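PDB 2PPY: enoyl-CoA hydratase from Geobacillus kaustophilus, which probably hydrates 2-enoyl-CoA thioesters to 3-hydroxyacyl-CoA thioesters, a step of fatty-acid beta-oxidation. Local coordinates for the interface of chains A and B and the interface of chains A and C. Residues are numbered along the deposited sequence; one frame, centred on the assembly and turned at random. Chains: chain A/B/C, Enoyl-CoA hydratase.

Contact 1: the interface of chains A and B. Residues chain A 225, 229, 232-233, 236; chain B 221, 224-225, 229, 233.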
HETATM    1  N   MSE A 225      -5.784   1.186  -4.136  1.00 12.53           N
HETATM    2  CA  MSE A 225      -5.826   1.849  -2.831  1.00 13.86           C
HETATM    3  C   MSE A 225      -6.330   0.966  -1.691  1.00 12.55           C
HETATM    4  O   MSE A 225      -6.991  -0.047  -1.917  1.00 16.03           O
HETATM    5  CB  MSE A 225      -6.743   3.081  -2.901  1.00 13.09           C
HETATM    6  CG  MSE A 225      -6.660   3.903  -4.184  1.00 15.17           C
HETATM    7 SE   MSE A 225      -8.130   5.183  -4.288  1.00 29.55          SE
HETATM    8  CE  MSE A 225      -7.626   6.164  -5.875  1.00 16.28           C
ATOM      9  N   VAL A 229      -9.759   4.097   2.153  1.00 17.00           N
ATOM     10  CA  VAL A 229      -9.656   5.336   1.382  1.00 15.55           C
ATOM     11  C   VAL A 229     -10.168   5.141  -0.041  1.00 16.52           C
ATOM     12  O   VAL A 229     -10.510   6.111  -0.725  1.00 14.30           O
ATOM     13  CB  VAL A 229      -8.206   5.888   1.336  1.00 15.95           C
ATOM     14  CG1 VAL A 229      -7.835   6.459   2.701  1.00 21.86           C
ATOM     15  CG2 VAL A 229      -7.233   4.797   0.924  1.00 13.57           C
ATOM     16  N   ARG A 232     -13.380   6.397  -0.357  1.00 12.96           N
ATOM     17  CA  ARG A 232     -13.413   7.859  -0.366  1.00 16.49           C
ATOM     18  C   ARG A 232     -13.323   8.313  -1.830  1.00 19.08           C
ATOM     19  O   ARG A 232     -14.000   9.252  -2.245  1.00 21.07           O
ATOM     20  CB  ARG A 232     -12.228   8.445   0.415  1.00 15.58           C
ATOM     21  CG  ARG A 232     -12.155   8.073   1.895  1.00 21.14           C
ATOM     22  CD  ARG A 232     -13.228   8.765   2.724  1.00 25.19           C
ATOM     23  NE  ARG A 232     -14.540   8.142   2.570  1.00 22.08           N
ATOM     24  CZ  ARG A 232     -14.859   6.948   3.052  1.00 22.56           C
ATOM     25  NH1 ARG A 232     -16.080   6.458   2.863  1.00 19.24           N
ATOM     26  NH2 ARG A 232     -13.958   6.247   3.727  1.00 17.58           N
ATOM     27  N   TYR A 233     -12.476   7.642  -2.607  1.00 16.09           N
ATOM     28  CA  TYR A 233     -12.292   7.963  -4.023  1.00 16.07           C
ATOM     29  C   TYR A 233     -13.611   7.691  -4.745  1.00 16.03           C
ATOM     30  O   TYR A 233     -14.044   8.456  -5.609  1.00 14.93           O
ATOM     31  CB  TYR A 233     -11.161   7.098  -4.594  1.00 12.50           C
ATOM     32  CG  TYR A 233     -10.951   7.179  -6.093  1.00 14.06           C
ATOM     33  CD1 TYR A 233     -10.624   8.385  -6.718  1.00 20.42           C
ATOM     34  CD2 TYR A 233     -11.038   6.033  -6.882  1.00 14.02           C
ATOM     35  CE1 TYR A 233     -10.384   8.442  -8.094  1.00  9.21           C
ATOM     36  CE2 TYR A 233     -10.802   6.079  -8.248  1.00 12.76           C
ATOM     37  CZ  TYR A 233     -10.475   7.282  -8.848  1.00 16.95           C
ATOM     38  OH  TYR A 233     -10.239   7.311 -10.203  1.00 18.01           O
ATOM     39  N   GLU A 236     -16.153  10.456  -4.051  1.00 20.70           N
ATOM     40  CA  GLU A 236     -15.990  11.705  -4.782  1.00 19.43           C
ATOM     41  C   GLU A 236     -16.535  11.534  -6.193  1.00 23.14           C
ATOM     42  O   GLU A 236     -17.123  12.459  -6.760  1.00 17.85           O
ATOM     43  CB  GLU A 236     -14.516  12.119  -4.835  1.00 25.84           C
ATOM     44  CG  GLU A 236     -13.907  12.436  -3.477  1.00 28.71           C
ATOM     45  CD  GLU A 236     -14.814  13.307  -2.610  1.00 37.50           C
ATOM     46  OE1 GLU A 236     -15.304  14.351  -3.099  1.00 30.22           O
ATOM     47  OE2 GLU A 236     -15.031  12.944  -1.434  1.00 35.79           O
TER
ATOM     48  N   ASN B 221      -6.668  12.004   3.064  1.00 14.82           N
ATOM     49  CA  ASN B 221      -6.989  10.653   2.614  1.00 15.06           C
ATOM     50  C   ASN B 221      -6.047  10.211   1.508  1.00 14.91           C
ATOM     51  O   ASN B 221      -5.689   9.034   1.422  1.00 15.97           O
ATOM     52  CB  ASN B 221      -8.436  10.582   2.133  1.00 10.17           C
ATOM     53  CG  ASN B 221      -9.426  10.866   3.247  1.00 21.00           C
ATOM     54  OD1 ASN B 221      -9.592  10.059   4.159  1.00 19.20           O
ATOM     55  ND2 ASN B 221     -10.080  12.022   3.185  1.00 15.91           N
ATOM     56  N   GLU B 224      -2.733   8.215   2.097  1.00 18.98           N
ATOM     57  CA  GLU B 224      -2.790   6.775   2.338  1.00 16.74           C
ATOM     58  C   GLU B 224      -2.711   5.988   1.027  1.00 17.42           C
ATOM     59  O   GLU B 224      -2.666   4.761   1.036  1.00 17.68           O
ATOM     60  CB  GLU B 224      -4.101   6.407   3.042  1.00 23.39           C
ATOM     61  CG  GLU B 224      -4.341   7.132   4.352  1.00 24.12           C
ATOM     62  CD  GLU B 224      -3.223   6.904   5.340  1.00 27.50           C
ATOM     63  OE1 GLU B 224      -2.789   5.739   5.490  1.00 33.43           O
ATOM     64  OE2 GLU B 224      -2.785   7.887   5.973  1.00 33.32           O
HETATM   65  N   MSE B 225      -2.688   6.695  -0.097  1.00 19.49           N
HETATM   66  CA  MSE B 225      -2.661   6.040  -1.403  1.00 15.43           C
HETATM   67  C   MSE B 225      -1.325   6.123  -2.140  1.00 12.76           C
HETATM   68  O   MSE B 225      -0.525   7.026  -1.900  1.00 21.34           O
HETATM   69  CB  MSE B 225      -3.721   6.672  -2.315  1.00 13.87           C
HETATM   70  CG  MSE B 225      -5.050   7.002  -1.664  1.00 17.73           C
HETATM   71 SE   MSE B 225      -6.183   8.108  -2.823  1.00 28.86          SE
HETATM   72  CE  MSE B 225      -7.897   7.801  -1.967  1.00 12.47           C
ATOM     73  N   VAL B 229      -2.158   6.943  -7.998  1.00 12.96           N
ATOM     74  CA  VAL B 229      -3.616   6.983  -7.896  1.00 15.90           C
ATOM     75  C   VAL B 229      -4.074   8.067  -6.915  1.00 13.59           C
ATOM     76  O   VAL B 229      -5.220   8.511  -6.961  1.00 15.95           O
ATOM     77  CB  VAL B 229      -4.224   5.613  -7.501  1.00 15.01           C
ATOM     78  CG1 VAL B 229      -4.049   4.626  -8.662  1.00 13.43           C
ATOM     79  CG2 VAL B 229      -3.579   5.084  -6.244  1.00  9.70           C
ATOM     80  N   TYR B 233      -7.359  10.750  -7.217  1.00 14.79           N
ATOM     81  CA  TYR B 233      -8.268  11.155  -6.143  1.00 19.37           C
ATOM     82  C   TYR B 233      -8.301  12.685  -6.080  1.00 17.86           C
ATOM     83  O   TYR B 233      -9.366  13.298  -5.969  1.00 14.90           O
ATOM     84  CB  TYR B 233      -7.782  10.577  -4.812  1.00 16.38           C
ATOM     85  CG  TYR B 233      -8.577  11.009  -3.596  1.00 19.90           C
ATOM     86  CD1 TYR B 233      -9.957  10.804  -3.525  1.00 17.78           C
ATOM     87  CD2 TYR B 233      -7.941  11.585  -2.494  1.00 17.53           C
ATOM     88  CE1 TYR B 233     -10.678  11.155  -2.386  1.00 16.08           C
ATOM     89  CE2 TYR B 233      -8.654  11.939  -1.352  1.00 14.34           C
ATOM     90  CZ  TYR B 233     -10.020  11.720  -1.305  1.00 17.51           C
ATOM     91  OH  TYR B 233     -10.720  12.053  -0.169  1.00 20.95           O
TER
HETATM   92  O   HOH W   1     -13.240  11.919   0.439  1.00 10.91           O

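Contact 2: the interface of chains A and C. Residues chain A 227-228, 231-232, 234; chain C 91, 95, 99, 149, 152-153.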
ATOM      1  N   LEU A 227      -8.730  -0.240   1.181  1.00  9.28           N
ATOM      2  CA  LEU A 227     -10.184  -0.144   1.189  1.00 13.28           C
ATOM      3  C   LEU A 227     -10.780   1.110   1.836  1.00 14.26           C
ATOM      4  O   LEU A 227     -11.636   1.761   1.244  1.00 16.18           O
ATOM      5  CB  LEU A 227     -10.789  -1.384   1.855  1.00 12.39           C
ATOM      6  CG  LEU A 227     -12.316  -1.503   1.740  1.00 12.57           C
ATOM      7  CD1 LEU A 227     -12.714  -1.585   0.268  1.00 13.16           C
ATOM      8  CD2 LEU A 227     -12.801  -2.739   2.492  1.00 13.69           C
ATOM      9  N   ASN A 228     -10.333   1.447   3.042  1.00 18.26           N
ATOM     10  CA  ASN A 228     -10.870   2.601   3.751  1.00 15.55           C
ATOM     11  C   ASN A 228     -10.776   3.928   2.995  1.00 21.12           C
ATOM     12  O   ASN A 228     -11.623   4.804   3.182  1.00 27.45           O
ATOM     13  CB  ASN A 228     -10.219   2.738   5.134  1.00 14.43           C
ATOM     14  CG  ASN A 228     -11.035   3.623   6.076  1.00 21.87           C
ATOM     15  OD1 ASN A 228     -10.532   4.609   6.609  1.00 19.95           O
ATOM     16  ND2 ASN A 228     -12.302   3.269   6.276  1.00 14.70           N
ATOM     17  N   ILE A 231     -12.905   3.795  -0.836  1.00 14.55           N
ATOM     18  CA  ILE A 231     -14.301   4.172  -0.805  1.00 14.63           C
ATOM     19  C   ILE A 231     -14.427   5.701  -0.794  1.00 17.14           C
ATOM     20  O   ILE A 231     -15.451   6.244  -1.193  1.00 15.50           O
ATOM     21  CB  ILE A 231     -14.999   3.519   0.403  1.00 19.47           C
ATOM     22  CG1 ILE A 231     -14.907   1.989   0.254  1.00 15.09           C
ATOM     23  CG2 ILE A 231     -16.460   3.966   0.478  1.00 16.86           C
ATOM     24  CD1 ILE A 231     -15.450   1.192   1.422  1.00 14.07           C
ATOM     25  N   ARG A 232     -13.380   6.397  -0.357  1.00 12.96           N
ATOM     26  CA  ARG A 232     -13.413   7.859  -0.366  1.00 16.49           C
ATOM     27  C   ARG A 232     -13.323   8.313  -1.830  1.00 19.08           C
ATOM     28  O   ARG A 232     -14.000   9.252  -2.245  1.00 21.07           O
ATOM     29  CB  ARG A 232     -12.228   8.445   0.415  1.00 15.58           C
ATOM     30  CG  ARG A 232     -12.155   8.073   1.895  1.00 21.14           C
ATOM     31  CD  ARG A 232     -13.228   8.765   2.724  1.00 25.19           C
ATOM     32  NE  ARG A 232     -14.540   8.142   2.570  1.00 22.08           N
ATOM     33  CZ  ARG A 232     -14.859   6.948   3.052  1.00 22.56           C
ATOM     34  NH1 ARG A 232     -16.080   6.458   2.863  1.00 19.24           N
ATOM     35  NH2 ARG A 232     -13.958   6.247   3.727  1.00 17.58           N
ATOM     36  N   GLU A 234     -14.248   6.592  -4.363  1.00 21.13           N
ATOM     37  CA  GLU A 234     -15.528   6.193  -4.926  1.00 18.14           C
ATOM     38  C   GLU A 234     -16.589   7.217  -4.545  1.00 20.77           C
ATOM     39  O   GLU A 234     -17.501   7.500  -5.322  1.00 21.66           O
ATOM     40  CB  GLU A 234     -15.914   4.819  -4.384  1.00 20.02           C
ATOM     41  CG  GLU A 234     -17.403   4.504  -4.412  1.00 27.17           C
ATOM     42  CD  GLU A 234     -17.735   3.250  -3.618  1.00 28.96           C
ATOM     43  OE1 GLU A 234     -17.402   2.139  -4.086  1.00 22.85           O
ATOM     44  OE2 GLU A 234     -18.314   3.384  -2.515  1.00 26.66           O
TER
ATOM     45  N   ASN C  91     -21.394   4.209   4.854  1.00 22.34           N
ATOM     46  CA  ASN C  91     -20.127   3.530   4.596  1.00 21.35           C
ATOM     47  C   ASN C  91     -19.374   3.254   5.895  1.00 17.33           C
ATOM     48  O   ASN C  91     -18.922   2.133   6.129  1.00 20.88           O
ATOM     49  CB  ASN C  91     -19.244   4.367   3.665  1.00 18.52           C
ATOM     50  CG  ASN C  91     -19.509   4.083   2.200  1.00 17.38           C
ATOM     51  OD1 ASN C  91     -19.523   2.928   1.780  1.00 23.44           O
ATOM     52  ND2 ASN C  91     -19.702   5.134   1.414  1.00 18.54           N
ATOM     53  N   ASP C  95     -18.240  -0.188   7.456  1.00 17.72           N
ATOM     54  CA  ASP C  95     -16.820  -0.414   7.719  1.00 15.42           C
ATOM     55  C   ASP C  95     -16.585  -1.043   9.088  1.00 14.85           C
ATOM     56  O   ASP C  95     -15.636  -1.802   9.270  1.00 21.47           O
ATOM     57  CB  ASP C  95     -16.028   0.899   7.659  1.00 13.56           C
ATOM     58  CG  ASP C  95     -16.056   1.554   6.287  1.00 22.55           C
ATOM     59  OD1 ASP C  95     -16.178   0.835   5.270  1.00 18.06           O
ATOM     60  OD2 ASP C  95     -15.929   2.798   6.232  1.00 23.08           O
ATOM     61  N   ARG C  99     -14.169  -4.670  11.665  1.00 15.55           N
ATOM     62  CA  ARG C  99     -13.356  -4.425  12.858  1.00 12.54           C
ATOM     63  C   ARG C  99     -14.003  -5.018  14.113  1.00 13.55           C
ATOM     64  O   ARG C  99     -13.428  -4.956  15.200  1.00 16.25           O
ATOM     65  CB  ARG C  99     -13.161  -2.923  13.071  1.00 17.71           C
ATOM     66  CG  ARG C  99     -12.664  -2.164  11.857  1.00 17.93           C
ATOM     67  CD  ARG C  99     -12.412  -0.697  12.191  1.00 16.62           C
ATOM     68  NE  ARG C  99     -12.225   0.099  10.979  1.00 16.67           N
ATOM     69  CZ  ARG C  99     -13.101   0.992  10.532  1.00 20.90           C
ATOM     70  NH1 ARG C  99     -14.227   1.217  11.202  1.00 21.27           N
ATOM     71  NH2 ARG C  99     -12.864   1.645   9.402  1.00 23.83           N
ATOM     72  N   GLY C 149     -19.560   1.540  -0.946  1.00 20.65           N
ATOM     73  CA  GLY C 149     -18.501   0.547  -0.973  1.00 19.61           C
ATOM     74  C   GLY C 149     -18.718  -0.574  -1.972  1.00 21.75           C
ATOM     75  O   GLY C 149     -17.862  -1.448  -2.126  1.00 23.34           O
ATOM     76  N   GLN C 152     -15.995  -0.952  -4.775  1.00 17.20           N
ATOM     77  CA  GLN C 152     -14.718  -1.389  -4.212  1.00 14.53           C
ATOM     78  C   GLN C 152     -14.743  -2.784  -3.597  1.00 14.50           C
ATOM     79  O   GLN C 152     -13.803  -3.561  -3.767  1.00 12.32           O
ATOM     80  CB  GLN C 152     -14.241  -0.378  -3.169  1.00 11.70           C
ATOM     81  CG  GLN C 152     -14.060   1.015  -3.727  1.00 12.44           C
ATOM     82  CD  GLN C 152     -13.206   1.027  -4.977  1.00 14.01           C
ATOM     83  OE1 GLN C 152     -12.038   0.627  -4.954  1.00 12.19           O
ATOM     84  NE2 GLN C 152     -13.787   1.480  -6.084  1.00 16.09           N
ATOM     85  N   ARG C 153     -15.810  -3.107  -2.876  1.00 12.10           N
ATOM     86  CA  ARG C 153     -15.892  -4.418  -2.260  1.00 12.90           C
ATOM     87  C   ARG C 153     -16.170  -5.500  -3.292  1.00 13.23           C
ATOM     88  O   ARG C 153     -15.660  -6.610  -3.175  1.00 10.72           O
ATOM     89  CB  ARG C 153     -16.958  -4.437  -1.153  1.00 14.98           C
ATOM     90  CG  ARG C 153     -16.591  -3.598   0.073  1.00 10.72           C
ATOM     91  CD  ARG C 153     -17.310  -4.093   1.324  1.00 16.41           C
ATOM     92  NE  ARG C 153     -16.842  -3.426   2.537  1.00 14.28           N
ATOM     93  CZ  ARG C 153     -17.225  -2.215   2.929  1.00 15.38           C
ATOM     94  NH1 ARG C 153     -16.733  -1.693   4.043  1.00 14.90           N
ATOM     95  NH2 ARG C 153     -18.111  -1.529   2.223  1.00 17.36           N
TER
HETATM   96  O   HOH W   2     -14.543   3.751   8.305  1.00 22.03           O
HETATM   97  O   HOH W   3     -15.938   4.097   3.965  1.00 24.57           O

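Contact 1: the interface of chains A and B
A:Met225 and B:Met225, both selenomethionines, cross at a slant through their selenium–methyl ends in a symmetric, largely apolar patch between two copies of the enzyme, which probably helps hold the hexamer together. Each chain is extended beyond CG, with SE of A:Met225 3.5 Å from the methyl CE of B:Met225. The seleniums lie side by side, and each methyl runs on past its partner to the opposing helix 227-242. There CE of B:Met225 reaches the backbone O of A:Val229 at 3.4 Å; CE of A:Met225 does the same at B:Val229. The methyl of A:Met225 also covers one face of its own A:Tyr233 ring near the rim, and B:Met225 treats B:Tyr233 in the same way, each linking the selenoether pair to the aromatic pair.

A:Val229 fills the next step of the apolar surface: its CG1 packs on CB of B:Glu224 at 3.7 Å and also faces the backbone O of B:Asn221, at the end of helix 209-222. Beside it CG and CD of A:Arg232 rest against the amide oxygen OD1 of B:Asn221, a loose van der Waals contact.

The tyrosines run past each other antiparallel. CG of B:Tyr233 is anti to the backbone N (chi1 176°), which sends its ring along helix 227-242 of chain A, with CD1 3.7 Å from CA of A:Tyr233. Farther out, CE1 touches CG of A:Glu236 at 3.6 Å.

Polar contact across the patch runs through a water, 2.6 Å from the phenol OH of B:Tyr233 and 2.8 Å from the carboxylate OE2 of A:Glu236. An alanine in place of B:Tyr233 would probably open a gap beside A:Tyr233 and A:Glu236 and leave this water without its phenol mate. The water lies in the plane of the B:Tyr233 ring, at its edge.

Contact 2: the interface of chains A and C
A:Ile231 is pressed between C:Asn91 and C:Gly149 where two crotonase-family subunits meet, helix 227-242 of chain A lying against helix 80-95 and the start of helix 150-158 of chain C. Its CG2 methyl sits over the face of the C:Asn91 amide, 3.5 Å from CG and about equally near both heteroatoms. The other branch is extended and sets CD1 against CA of C:Gly149 at 3.9 Å; CD1 also lies over one face of the C:Arg153 guanidinium, offset toward its rim. One turn earlier, A:Leu227 slides past C:Gln152, CD1 to CB at 3.9 Å, while its CD2 faces NE of C:Arg153.

A:Glu234 completes this closely packed side with a direct bond. CG is anti to the backbone N (chi1 157°) and the chain stays extended, carrying the carboxylate to the residue preceding helix 150-158. There N of C:Gly149 donates to OE2 at 2.7 Å, with 145° at the hydrogen; OE2 accepts through its syn lone pair, on the side of OE1. The second oxygen, OE1, takes a weak bond from N of C:Gln152 in the first turn; the positive end of the helix would be expected to steady the carboxylate charge.

The looser, water-bridged side gathers around C:Asp95. Its OD1 is tied within chain C by a salt bridge to NH1 of C:Arg153 at 2.9 Å, which helps fix the rotation of the carboxylate. OD2 meets chain A through two ordered waters. Water 3 lies in the guanidinium plane of A:Arg232, bonded to both terminal nitrogens, with NH1 at 2.6 Å, and it is also 2.6 Å from OD2 of C:Asp95. Water 2 joins the same OD2 to the amide ND2 of A:Asn228, whose plane stands steeply to the carboxylate. It is held as well at the edge of C:Arg99, where NH2 is 2.9 Å from it and the contact is nearly straight, 171° at the hydrogen.

The centres of contact 1 and contact 2 are about 10 Å apart, and helix 227-242 of chain A serves both, turning different sides to chains B and C. A:Arg232 belongs to each: its aliphatic stem is used in contact 1 and its guanidinium in contact 2, so a shift of this one side chain could be felt at both. The interface of contact 1 as a whole is two-fold symmetric, that of contact 2 is not an exact two-fold. In the deposited hexamer this fits the dimer-of-trimers plan usual for crotonases, with contact 1 probably joining trimers and contact 2 probably lying within one.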